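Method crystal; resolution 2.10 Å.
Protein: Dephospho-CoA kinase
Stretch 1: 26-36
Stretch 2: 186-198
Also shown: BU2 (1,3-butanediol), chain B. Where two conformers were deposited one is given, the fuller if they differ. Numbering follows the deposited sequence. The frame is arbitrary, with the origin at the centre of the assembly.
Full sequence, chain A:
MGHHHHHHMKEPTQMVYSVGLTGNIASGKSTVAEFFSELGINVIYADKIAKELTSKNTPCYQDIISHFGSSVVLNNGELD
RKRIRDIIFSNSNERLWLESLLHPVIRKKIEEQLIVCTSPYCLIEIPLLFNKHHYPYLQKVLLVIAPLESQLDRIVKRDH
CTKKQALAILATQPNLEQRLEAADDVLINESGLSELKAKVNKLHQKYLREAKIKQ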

# COMPACT_ATOMS: atom_id res chain seq x y z
N ALA A 26 -0.97 7.10 7.62
CA ALA A 26 0.21 7.67 8.26
C ALA A 26 0.87 6.65 9.20
O ALA A 26 1.31 7.00 10.29
CB ALA A 26 -0.16 8.93 9.03
N SER A 27 0.92 5.40 8.75
CA SER A 27 1.43 4.30 9.57
C SER A 27 2.95 4.26 9.63
O SER A 27 3.51 3.76 10.60
CB SER A 27 0.92 2.97 9.01
OG SER A 27 1.38 2.77 7.69
N GLY A 28 3.60 4.76 8.58
CA GLY A 28 5.04 4.66 8.48
C GLY A 28 5.45 3.56 7.51
O GLY A 28 6.60 3.12 7.52
N LYS A 29 4.52 3.12 6.67
CA LYS A 29 4.72 1.86 5.94
C LYS A 29 5.74 1.98 4.81
O LYS A 29 6.43 1.01 4.50
CB LYS A 29 3.39 1.32 5.41
CG LYS A 29 2.95 1.79 4.04
CD LYS A 29 1.90 0.84 3.48
CE LYS A 29 1.47 1.23 2.08
NZ LYS A 29 0.07 1.74 2.07
N SER A 30 5.83 3.15 4.18
CA SER A 30 6.81 3.34 3.12
C SER A 30 8.22 3.34 3.71
O SER A 30 9.18 2.96 3.05
CB SER A 30 6.55 4.65 2.36
OG SER A 30 7.10 5.76 3.05
N THR A 31 8.32 3.76 4.97
CA THR A 31 9.59 3.70 5.69
C THR A 31 9.93 2.24 6.00
O THR A 31 11.08 1.83 5.90
CB THR A 31 9.54 4.51 6.99
OG1 THR A 31 9.20 5.87 6.70
CG2 THR A 31 10.88 4.46 7.72
N VAL A 32 8.91 1.48 6.38
CA VAL A 32 9.06 0.05 6.62
C VAL A 32 9.54 -0.63 5.34
O VAL A 32 10.43 -1.48 5.39
CB VAL A 32 7.74 -0.58 7.11
CG1 VAL A 32 7.80 -2.10 7.06
CG2 VAL A 32 7.44 -0.12 8.52
N ALA A 33 8.96 -0.26 4.21
CA ALA A 33 9.36 -0.83 2.93
C ALA A 33 10.83 -0.53 2.64
O ALA A 33 11.56 -1.40 2.16
CB ALA A 33 8.48 -0.29 1.81
N GLU A 34 11.26 0.69 2.94
CA GLU A 34 12.64 1.09 2.71
C GLU A 34 13.60 0.26 3.57
O GLU A 34 14.66 -0.14 3.11
CB GLU A 34 12.82 2.59 2.98
CG GLU A 34 14.24 3.11 2.79
CD GLU A 34 14.76 2.93 1.37
OE1 GLU A 34 15.99 3.00 1.17
OE2 GLU A 34 13.94 2.73 0.44
N PHE A 35 13.22 0.02 4.82
CA PHE A 35 14.06 -0.78 5.71
C PHE A 35 14.20 -2.21 5.19
O PHE A 35 15.28 -2.78 5.22
CB PHE A 35 13.50 -0.77 7.14
CG PHE A 35 13.83 0.48 7.93
CD1 PHE A 35 15.10 1.03 7.89
CD2 PHE A 35 12.86 1.10 8.71
CE1 PHE A 35 15.40 2.17 8.61
CE2 PHE A 35 13.16 2.24 9.43
CZ PHE A 35 14.43 2.78 9.38
N PHE A 36 13.10 -2.78 4.69
CA PHE A 36 13.16 -4.10 4.06
C PHE A 36 14.05 -4.05 2.82
O PHE A 36 14.84 -4.97 2.56
CB PHE A 36 11.77 -4.60 3.69
CG PHE A 36 11.05 -5.27 4.82
CD1 PHE A 36 11.44 -6.54 5.24
CD2 PHE A 36 10.01 -4.64 5.48
CE1 PHE A 36 10.79 -7.16 6.30
CE2 PHE A 36 9.36 -5.26 6.54
CZ PHE A 36 9.75 -6.52 6.94
N VAL A 186 1.41 -7.68 12.91
CA VAL A 186 1.06 -6.27 13.02
C VAL A 186 2.23 -5.52 13.64
O VAL A 186 2.62 -5.79 14.77
CB VAL A 186 -0.21 -6.07 13.86
CG1 VAL A 186 -0.51 -4.59 14.04
CG2 VAL A 186 -1.39 -6.79 13.23
N LEU A 187 2.79 -4.58 12.88
CA LEU A 187 3.88 -3.74 13.37
C LEU A 187 3.30 -2.44 13.90
O LEU A 187 2.87 -1.58 13.13
CB LEU A 187 4.89 -3.47 12.25
CG LEU A 187 6.29 -3.01 12.65
CD1 LEU A 187 7.19 -3.02 11.42
CD2 LEU A 187 6.29 -1.63 13.29
N ILE A 188 3.28 -2.31 15.22
CA ILE A 188 2.84 -1.08 15.86
C ILE A 188 4.00 -0.09 15.83
O ILE A 188 4.99 -0.26 16.54
CB ILE A 188 2.37 -1.30 17.31
CG1 ILE A 188 1.41 -2.50 17.39
CG2 ILE A 188 1.70 -0.04 17.84
CD1 ILE A 188 0.94 -2.85 18.79
N ASN A 189 3.88 0.93 14.98
CA ASN A 189 4.91 1.96 14.84
C ASN A 189 4.63 3.11 15.79
O ASN A 189 4.05 4.12 15.39
CB ASN A 189 4.96 2.45 13.39
CG ASN A 189 5.99 3.55 13.18
OD1 ASN A 189 6.89 3.75 13.99
ND2 ASN A 189 5.86 4.27 12.07
N GLU A 190 5.05 2.95 17.04
CA GLU A 190 4.64 3.85 18.11
C GLU A 190 5.80 4.56 18.82
O GLU A 190 5.57 5.24 19.82
CB GLU A 190 3.82 3.06 19.15
CG GLU A 190 4.42 1.73 19.58
CD GLU A 190 3.68 1.09 20.75
OE1 GLU A 190 4.24 0.15 21.36
OE2 GLU A 190 2.55 1.51 21.05
N SER A 191 7.02 4.43 18.31
CA SER A 191 8.15 5.07 18.98
C SER A 191 9.42 5.24 18.15
O SER A 191 10.46 4.65 18.47
CB SER A 191 8.50 4.27 20.24
OG SER A 191 9.10 3.03 19.90
N GLY A 192 9.36 6.05 17.10
CA GLY A 192 10.56 6.49 16.41
C GLY A 192 11.20 5.51 15.43
O GLY A 192 10.94 4.31 15.46
N LEU A 193 12.07 6.05 14.58
CA LEU A 193 12.66 5.32 13.47
C LEU A 193 13.56 4.16 13.89
O LEU A 193 13.63 3.15 13.19
CB LEU A 193 13.49 6.27 12.60
CG LEU A 193 12.76 7.30 11.74
CD1 LEU A 193 13.78 8.20 11.05
CD2 LEU A 193 11.86 6.63 10.71
N SER A 194 14.25 4.31 15.01
CA SER A 194 15.21 3.30 15.44
C SER A 194 14.51 2.00 15.86
O SER A 194 14.95 0.92 15.47
CB SER A 194 16.06 3.83 16.60
OG SER A 194 16.94 2.83 17.08
N GLU A 195 13.44 2.11 16.64
CA GLU A 195 12.70 0.92 17.05
C GLU A 195 11.95 0.33 15.87
O GLU A 195 11.72 -0.87 15.82
CB GLU A 195 11.73 1.23 18.19
CG GLU A 195 12.24 0.80 19.57
CD GLU A 195 12.55 -0.69 19.63
OE1 GLU A 195 11.71 -1.50 19.19
OE2 GLU A 195 13.65 -1.05 20.10
N LEU A 196 11.55 1.19 14.94
CA LEU A 196 10.90 0.72 13.72
C LEU A 196 11.85 -0.19 12.96
O LEU A 196 11.47 -1.27 12.51
CB LEU A 196 10.46 1.91 12.86
CG LEU A 196 9.66 1.58 11.60
CD1 LEU A 196 8.40 0.80 11.93
CD2 LEU A 196 9.31 2.87 10.85
N LYS A 197 13.09 0.25 12.83
CA LYS A 197 14.12 -0.53 12.15
C LYS A 197 14.41 -1.84 12.87
O LYS A 197 14.61 -2.87 12.23
CB LYS A 197 15.41 0.28 12.05
CG LYS A 197 16.52 -0.43 11.31
CD LYS A 197 17.82 0.32 11.48
CE LYS A 197 18.98 -0.40 10.81
NZ LYS A 197 19.36 -1.66 11.52
N ALA A 198 14.44 -1.79 14.20
CA ALA A 198 14.67 -3.00 14.99
C ALA A 198 13.56 -4.01 14.74
O ALA A 198 13.81 -5.19 14.56
CB ALA A 198 14.77 -2.65 16.46
C1 BU2 B . 5.47 6.63 5.64
O1 BU2 B . 5.83 7.89 6.17
C2 BU2 B . 4.46 6.79 4.53
C3 BU2 B . 3.24 5.95 4.84
O3 BU2 B . 2.44 6.63 5.78
C4 BU2 B . 2.46 5.70 3.57

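A single polar bond, buried at one end of an otherwise apolar contact, ties the two stretches together: N189 ND2 donates to the backbone carbonyl S27 O at 2.8 Å, with an N-H...O angle of 167°. It is the only hydrogen bond between the stretches, and its near-linear geometry suits a strong bond between two buried residues. The amide reaches it because N189, just beyond strand 186-188, directs its CA-to-CB bond toward stretch 1 and holds chi1 in the t rotamer.

G28 makes room for that amide. G28 CA lies 3.7 Å from N189 ND2, and an ideal CB would point toward stretch 2 and fall 2.2 Å from the same ND2, a clash. Its backbone angles (phi 102°, psi 17°) independently call for glycine, since a CB would also be jammed against the preceding carbonyl oxygen. G28 occupies the N-cap position of helix 29-36; G28 O accepts from V32 N at 3.1 Å and, weakly, from T31 N at 3.1 Å.

From this anchor the helix runs beside the helix that closes stretch 2 and carries L193, L196 and K197. Their axes approach to 10.2 Å and cross at -53°, with N-to-C directions 53° apart. The residues that meet recur about one turn apart: T31 and V32, then F35; L193, then L196 and K197.

L196 is the hub. Its CA-to-CB bond points toward stretch 1. L196 CD1 packs 3.7 Å from V32 CG2; L196 CD2 lies 3.8 Å from T31 CG2 and 4.2 Å from F35 CE2, at the edge of the ring. V32 CG2 also meets L187 CD1 at 4.1 Å, so strand and helix of stretch 2 both contribute to this apolar cluster. The T31 methyl touches L193 as well, T31 CG2 to L193 CD2 at 3.8 Å; the CA-to-CB bond of L193 points sideways, but the end of the side chain comes nearer.

F35 has the largest area covered by the opposing stretch, 84 Å². K197 CB sits over one face of its ring, 3.9 Å from the F35 ring centroid and 14° off the normal, a CH-pi contact. Here the lysine contributes its aliphatic base, while the end of its side chain leads away, leaving the charged amine out of the apolar contact. In all, 377 Å² is buried, counting both sides.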